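Local coordinates for protein transcriptional regulator (Streptococcus dysgalactiae, PDB 4YV9) that serves as the receptor for the SHP pheromone in quorum sensing and probably regulates transcription by binding DNA through a helix-turn-helix domain, at residues 154-157 and 158-161; 144-147 and 148-152; 17-20 and 21-24. All coordinates share one frame; numbering follows the deposited sequence.

Interaction 1. Residues 154-157 and 158-161; sequences FINY and NTLF
Tyr-157 and Phe-161 sit one turn apart at the start of helix 157-169, and the tyrosine side chain is the one to follow outward. CB of Tyr-157 sits beside the next peptide. CG is anti to the tyrosine's own backbone N (chi1 165°), which swings the ring alongside the new helix, and Phe-161, turned the same way at chi1 173°, runs beside it. The two therefore point in one direction, and the CB of Phe-161 lies over a face of the tyrosine ring, offset toward its rim, 4.2 Å from CZ of Tyr-157. At the tip, OH of Tyr-157 comes within 4.1 Å of CD1 of Phe-161, but its polar partners lie elsewhere: it is hydrogen-bonded to Ser-195 OG and His-203 ND1. The His-203 ring also stacks on Phe-161, while Tyr-200 stacks on the tyrosine.

Behind the rings, Asn-156 holds the N-cap position. O of Asn-156 takes the N-H of Leu-160, 2.9 Å from N of Leu-160 and nearly straight at 166°, and a weak bond from Thr-159 N. The next bond of the helix runs from Phe-161 N to Tyr-157 O, 2.8 Å.

On another side of this first turn, CG2 of Ile-155 meets CB of Leu-160 at 4.0 Å and CG2 of Thr-159 at 3.7 Å. A residue just before the N-cap touching the fourth residue after it is a hydrophobic staple.

Chemically, the contact divides its work. The staple is wholly apolar and goes into the buried side of the helix start, whereas the tyrosine offers carbon to Phe-161 and keeps its hydroxyl for two polar partners, so that hydrogen bonds and stacked rings together fix how the ring is placed.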
loop_
_atom_site.group_PDB
_atom_site.type_symbol
_atom_site.label_atom_id
_atom_site.label_comp_id
_atom_site.label_asym_id
_atom_site.label_seq_id
_atom_site.Cartn_x
_atom_site.Cartn_y
_atom_site.Cartn_z
ATOM N N PHE B 154 4.952 -5.544 26.157
ATOM C CA PHE B 154 5.392 -4.983 27.424
ATOM C C PHE B 154 4.487 -3.865 27.928
ATOM O O PHE B 154 4.799 -3.222 28.924
ATOM C CB PHE B 154 6.830 -4.502 27.289
ATOM C CG PHE B 154 7.788 -5.608 26.954
ATOM C CD1 PHE B 154 8.308 -6.414 27.959
ATOM C CD2 PHE B 154 8.138 -5.867 25.638
ATOM C CE1 PHE B 154 9.180 -7.447 27.658
ATOM C CE2 PHE B 154 9.008 -6.895 25.326
ATOM C CZ PHE B 154 9.533 -7.687 26.340
ATOM N N ILE B 155 3.364 -3.653 27.242
ATOM C CA ILE B 155 2.346 -2.694 27.669
ATOM C C ILE B 155 1.195 -3.407 28.389
ATOM O O ILE B 155 0.700 -4.430 27.906
ATOM C CB ILE B 155 1.802 -1.900 26.455
ATOM C CG1 ILE B 155 2.969 -1.296 25.672
ATOM C CG2 ILE B 155 0.802 -0.837 26.909
ATOM C CD1 ILE B 155 2.612 -0.663 24.325
ATOM N N ASN B 156 0.771 -2.894 29.545
ATOM C CA ASN B 156 -0.312 -3.551 30.270
ATOM C C ASN B 156 -1.563 -3.510 29.407
ATOM O O ASN B 156 -1.749 -2.560 28.636
ATOM C CB ASN B 156 -0.548 -2.905 31.642
ATOM C CG ASN B 156 -1.053 -1.480 31.542
ATOM O OD1 ASN B 156 -0.288 -0.558 31.252
ATOM N ND2 ASN B 156 -2.345 -1.288 31.797
ATOM N N TYR B 157 -2.392 -4.550 29.498
ATOM C CA TYR B 157 -3.492 -4.718 28.548
ATOM C C TYR B 157 -4.388 -3.483 28.432
ATOM O O TYR B 157 -4.789 -3.099 27.330
ATOM C CB TYR B 157 -4.376 -5.921 28.908
ATOM C CG TYR B 157 -5.685 -5.868 28.150
ATOM C CD1 TYR B 157 -5.735 -6.204 26.799
ATOM C CD2 TYR B 157 -6.856 -5.429 28.761
ATOM C CE1 TYR B 157 -6.918 -6.132 26.087
ATOM C CE2 TYR B 157 -8.043 -5.352 28.055
ATOM C CZ TYR B 157 -8.067 -5.702 26.717
ATOM O OH TYR B 157 -9.241 -5.628 26.005
ATOM N N ASN B 158 -4.727 -2.871 29.561
ATOM C CA ASN B 158 -5.651 -1.750 29.502
ATOM C C ASN B 158 -5.048 -0.530 28.829
ATOM O O ASN B 158 -5.762 0.219 28.168
ATOM C CB ASN B 158 -6.159 -1.382 30.894
ATOM C CG ASN B 158 -7.571 -1.881 31.138
ATOM O OD1 ASN B 158 -8.535 -1.338 30.589
ATOM N ND2 ASN B 158 -7.702 -2.922 31.954
ATOM N N THR B 159 -3.744 -0.326 28.986
ATOM C CA THR B 159 -3.082 0.782 28.318
ATOM C C THR B 159 -2.975 0.463 26.834
ATOM O O THR B 159 -3.158 1.339 25.984
ATOM C CB THR B 159 -1.685 1.062 28.904
ATOM O OG1 THR B 159 -1.818 1.474 30.270
ATOM C CG2 THR B 159 -0.968 2.159 28.114
ATOM N N LEU B 160 -2.695 -0.800 26.532
ATOM C CA LEU B 160 -2.628 -1.260 25.149
ATOM C C LEU B 160 -3.961 -1.033 24.452
ATOM O O LEU B 160 -4.006 -0.528 23.329
ATOM C CB LEU B 160 -2.248 -2.742 25.092
ATOM C CG LEU B 160 -2.147 -3.396 23.710
ATOM C CD1 LEU B 160 -1.130 -2.691 22.851
ATOM C CD2 LEU B 160 -1.785 -4.868 23.851
ATOM N N PHE B 161 -5.050 -1.395 25.126
ATOM C CA PHE B 161 -6.381 -1.207 24.550
ATOM C C PHE B 161 -6.676 0.268 24.289
ATOM O O PHE B 161 -7.209 0.628 23.240
ATOM C CB PHE B 161 -7.457 -1.791 25.456
ATOM C CG PHE B 161 -8.854 -1.491 24.994
ATOM C CD1 PHE B 161 -9.364 -2.093 23.855
ATOM C CD2 PHE B 161 -9.652 -0.598 25.691
ATOM C CE1 PHE B 161 -10.647 -1.811 23.418
ATOM C CE2 PHE B 161 -10.936 -0.318 25.264
ATOM C CZ PHE B 161 -11.435 -0.923 24.127
#

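Interaction 2. Residues 144-147 and 148-152; sequences EIIL and LGNCS
Ile-146 and Asn-150 lie side by side, one turn apart on helix 142-151, pointing the same way, and the CG2 branch of the isoleucine is 3.4 Å from ND2 of the asparagine. With CG anti to its own carbonyl carbon (chi1 -76°), Asn-150 carries its amide along the side of the helix, and ND2 goes on to a hydrogen bond with the backbone of the bound peptide. Ile-146 packs on an apolar side chain of the same peptide, so this pair lines the peptide site; the peptide is probably one of the cyclic inhibitors.

What positions the pair is the helix backbone. Asn-150 N binds Ile-146 O at 3.0 Å, and the same spacing is kept by Gly-149 N to Ile-145 O, 2.9 Å, and by Leu-148 N to Glu-144 O, 3.0 Å. At the next carbonyl the pattern slackens: Leu-147 O receives weak bonds from Cys-151 N and Asn-150 N. SG of Cys-151 lies 3.5 Å from Leu-147 O. Ser-152 then folds its OG back to Leu-148 O, 2.6 Å away, approaching from above the carbonyl plane.

Further out, Glu-144 is tied by Tyr-133 OH and Gly-141 N, and its OE2 also forms a salt bridge with Lys-16 of the second subunit. Helices cover other faces: Leu-147 and Cys-151 pack against both helix 103-113 and helix 124-136, Ile-145 lies on helix 179-197, and Leu-148 reaches helices 124-136 and 157-169, so that 144-152 is buried within this all-helical repeat domain.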
loop_
_atom_site.group_PDB
_atom_site.type_symbol
_atom_site.label_atom_id
_atom_site.label_comp_id
_atom_site.label_asym_id
_atom_site.label_seq_id
_atom_site.Cartn_x
_atom_site.Cartn_y
_atom_site.Cartn_z
ATOM N N GLU B 144 4.781 5.773 14.997
ATOM C CA GLU B 144 4.047 5.455 16.216
ATOM C C GLU B 144 3.412 4.078 16.126
ATOM O O GLU B 144 3.382 3.339 17.113
ATOM C CB GLU B 144 2.977 6.523 16.499
ATOM C CG GLU B 144 3.538 7.868 16.945
ATOM C CD GLU B 144 4.084 8.722 15.788
ATOM O OE1 GLU B 144 3.652 8.545 14.627
ATOM O OE2 GLU B 144 4.963 9.567 16.049
ATOM N N ILE B 145 2.922 3.726 14.940
ATOM C CA ILE B 145 2.284 2.434 14.721
ATOM C C ILE B 145 3.300 1.298 14.884
ATOM O O ILE B 145 3.020 0.289 15.532
ATOM C CB ILE B 145 1.629 2.359 13.303
ATOM C CG1 ILE B 145 0.506 3.392 13.162
ATOM C CG2 ILE B 145 1.082 0.958 13.028
ATOM C CD1 ILE B 145 0.105 3.621 11.694
ATOM N N ILE B 146 4.482 1.462 14.304
ATOM C CA ILE B 146 5.514 0.422 14.401
ATOM C C ILE B 146 6.059 0.307 15.836
ATOM O O ILE B 146 6.324 -0.794 16.340
ATOM C CB ILE B 146 6.658 0.702 13.416
ATOM C CG1 ILE B 146 6.153 0.588 11.971
ATOM C CG2 ILE B 146 7.851 -0.254 13.656
ATOM C CD1 ILE B 146 5.682 -0.784 11.595
ATOM N N LEU B 147 6.224 1.444 16.503
ATOM C CA LEU B 147 6.635 1.420 17.900
ATOM C C LEU B 147 5.635 0.623 18.739
ATOM O O LEU B 147 6.020 -0.290 19.468
ATOM C CB LEU B 147 6.782 2.833 18.444
ATOM C CG LEU B 147 8.056 3.576 18.032
ATOM C CD1 LEU B 147 7.945 5.034 18.453
ATOM C CD2 LEU B 147 9.298 2.902 18.671
ATOM N N LEU B 148 4.353 0.957 18.618
ATOM C CA LEU B 148 3.314 0.279 19.381
ATOM C C LEU B 148 3.281 -1.207 19.073
ATOM O O LEU B 148 3.218 -2.031 19.981
ATOM C CB LEU B 148 1.932 0.883 19.100
ATOM C CG LEU B 148 0.750 0.129 19.716
ATOM C CD1 LEU B 148 0.775 0.305 21.212
ATOM C CD2 LEU B 148 -0.588 0.602 19.151
ATOM N N GLY B 149 3.323 -1.537 17.787
ATOM C CA GLY B 149 3.256 -2.918 17.355
ATOM C C GLY B 149 4.376 -3.739 17.966
ATOM O O GLY B 149 4.145 -4.832 18.464
ATOM N N ASN B 150 5.587 -3.200 17.971
ATOM C CA ASN B 150 6.725 -3.989 18.418
ATOM C C ASN B 150 6.959 -3.958 19.933
ATOM O O ASN B 150 7.702 -4.777 20.454
ATOM C CB ASN B 150 7.978 -3.547 17.664
ATOM C CG ASN B 150 7.996 -4.068 16.235
ATOM O OD1 ASN B 150 7.762 -5.248 15.994
ATOM N ND2 ASN B 150 8.266 -3.197 15.292
ATOM N N CYS B 151 6.303 -3.044 20.642
ATOM C CA CYS B 151 6.458 -2.968 22.096
ATOM C C CYS B 151 5.245 -3.504 22.857
ATOM O O CYS B 151 5.234 -3.487 24.088
ATOM C CB CYS B 151 6.730 -1.523 22.527
ATOM S SG CYS B 151 8.332 -0.920 21.951
ATOM N N SER B 152 4.240 -3.985 22.126
ATOM C CA SER B 152 2.946 -4.353 22.715
ATOM C C SER B 152 3.047 -5.398 23.820
ATOM O O SER B 152 2.249 -5.407 24.762
ATOM C CB SER B 152 1.994 -4.859 21.625
ATOM O OG SER B 152 1.548 -3.774 20.811
#

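Interaction 3. Residues 17-20 and 21-24; sequences QVSI and SSLA
Ser-19 and Ser-22 meet at the flat peptide carbonyl of Ser-19, whose oxygen is approached by the OG of Ser-22 from 23° off the carbonyl plane. That hydroxyl donates at 2.9 Å from Ser-22 OG to Ser-19 O. The neighbouring carbonyl, of Ile-20, is met quite differently: Leu-23 N lies well above its plane, 3.0 Å from Ile-20 O, and Ala-24 N adds a weak bond to the same oxygen. Bent bonds of this sort, the first of them between residues three apart, suit a helix of barely one turn.

Ser-19 is the N-cap. Its OG stands between its own backbone N and carbonyl carbon (chi1 67°), where it can turn forward and accept the N-H of Ser-22, whose N is 3.0 Å from OG of Ser-19. Ser-22 donates both bonds, its N-H to the side chain of Ser-19 and its hydroxyl to the carbonyl. A water accepts from Ser-19 N and makes a weak bond to Ser-22 OG.

Beside the polar pair, CG1 of Val-18 touches OG of Ser-22 at 3.3 Å and CG of Leu-23 at 4.0 Å, the two apolar side chains crossing at about a right angle. Residue before the cap against fourth residue after it: this is a hydrophobic staple. Just upstream, Gln-17 ends helix 6-15 with a Schellman motif, and Ile-20 and Leu-23 rest on Arg-13 of that helix.

The chemistry is that of a tight link between two helices of the helix-turn-helix domain, which probably binds DNA: the two bonds donated by Ser-22 to Ser-19 tie the start of helix 20-23 at an exposed surface, while Val-18 packs on the buried Leu-23.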
loop_
_atom_site.group_PDB
_atom_site.type_symbol
_atom_site.label_atom_id
_atom_site.label_comp_id
_atom_site.label_asym_id
_atom_site.label_seq_id
_atom_site.Cartn_x
_atom_site.Cartn_y
_atom_site.Cartn_z
ATOM N N GLN B 17 9.217 11.429 -22.717
ATOM C CA GLN B 17 9.312 12.171 -23.975
ATOM C C GLN B 17 8.780 13.608 -23.844
ATOM O O GLN B 17 8.262 14.169 -24.804
ATOM C CB GLN B 17 8.564 11.431 -25.097
ATOM C CG GLN B 17 8.651 9.907 -25.024
ATOM C CD GLN B 17 10.081 9.418 -24.910
ATOM O OE1 GLN B 17 10.989 9.968 -25.535
ATOM N NE2 GLN B 17 10.291 8.385 -24.105
ATOM N N VAL B 18 8.929 14.200 -22.657
ATOM C CA VAL B 18 8.421 15.551 -22.362
ATOM C C VAL B 18 9.530 16.615 -22.500
ATOM O O VAL B 18 10.660 16.409 -22.056
ATOM C CB VAL B 18 7.794 15.569 -20.943
ATOM C CG1 VAL B 18 7.428 16.976 -20.489
ATOM C CG2 VAL B 18 6.568 14.672 -20.916
ATOM N N SER B 19 9.229 17.740 -23.151
ATOM C CA SER B 19 10.235 18.792 -23.347
ATOM C C SER B 19 10.399 19.656 -22.104
ATOM O O SER B 19 9.477 19.805 -21.317
ATOM C CB SER B 19 9.860 19.699 -24.530
ATOM O OG SER B 19 8.692 20.452 -24.223
ATOM N N ILE B 20 11.572 20.241 -21.936
ATOM C CA ILE B 20 11.740 21.261 -20.903
ATOM C C ILE B 20 10.787 22.451 -21.139
ATOM O O ILE B 20 10.178 22.983 -20.206
ATOM C CB ILE B 20 13.186 21.739 -20.853
ATOM C CG1 ILE B 20 14.072 20.617 -20.282
ATOM C CG2 ILE B 20 13.309 23.035 -20.045
ATOM C CD1 ILE B 20 15.561 20.893 -20.412
ATOM N N SER B 21 10.652 22.857 -22.394
ATOM C CA SER B 21 9.770 23.966 -22.732
ATOM C C SER B 21 8.341 23.793 -22.188
ATOM O O SER B 21 7.748 24.733 -21.636
ATOM C CB SER B 21 9.740 24.144 -24.252
ATOM O OG SER B 21 8.886 25.210 -24.607
ATOM N N SER B 22 7.804 22.579 -22.302
ATOM C CA SER B 22 6.420 22.311 -21.889
ATOM C C SER B 22 6.251 22.366 -20.374
ATOM O O SER B 22 5.144 22.537 -19.871
ATOM C CB SER B 22 5.959 20.946 -22.411
ATOM O OG SER B 22 6.569 19.893 -21.689
ATOM N N LEU B 23 7.363 22.245 -19.647
ATOM C CA LEU B 23 7.338 22.321 -18.198
ATOM C C LEU B 23 7.507 23.732 -17.645
ATOM O O LEU B 23 7.181 23.989 -16.480
ATOM C CB LEU B 23 8.446 21.444 -17.618
ATOM C CG LEU B 23 8.215 19.956 -17.865
ATOM C CD1 LEU B 23 9.340 19.157 -17.222
ATOM C CD2 LEU B 23 6.897 19.607 -17.275
ATOM N N ALA B 24 8.089 24.617 -18.452
ATOM C CA ALA B 24 8.335 25.990 -18.034
ATOM C C ALA B 24 7.037 26.768 -17.854
ATOM O O ALA B 24 6.091 26.583 -18.609
ATOM C CB ALA B 24 9.246 26.720 -19.065
HETATM O O HOH W 1 6.604 17.718 -24.394
#

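How the interactions relate
Along the chain the order is interaction 3, then 2, then 1. Interaction 3 belongs to the N-terminal helix-turn-helix region, with its centre about 45 Å from that of interaction 2 and about 55 Å from that of interaction 1. The other two share the C-terminal repeat domain: helices 142-151 and 157-169 follow each other, their contacts have centres about 12 Å apart, and they touch, Leu-160 CD1 reaching Leu-148 CD1 at 3.9 Å. Interactions 1 and 3 are both helix starts with a hydrophobic staple, one in each domain. Interaction 2 meets the bound peptide, so peptide and probable DNA-binding sites lie far apart, and signalling between them would have to span domains.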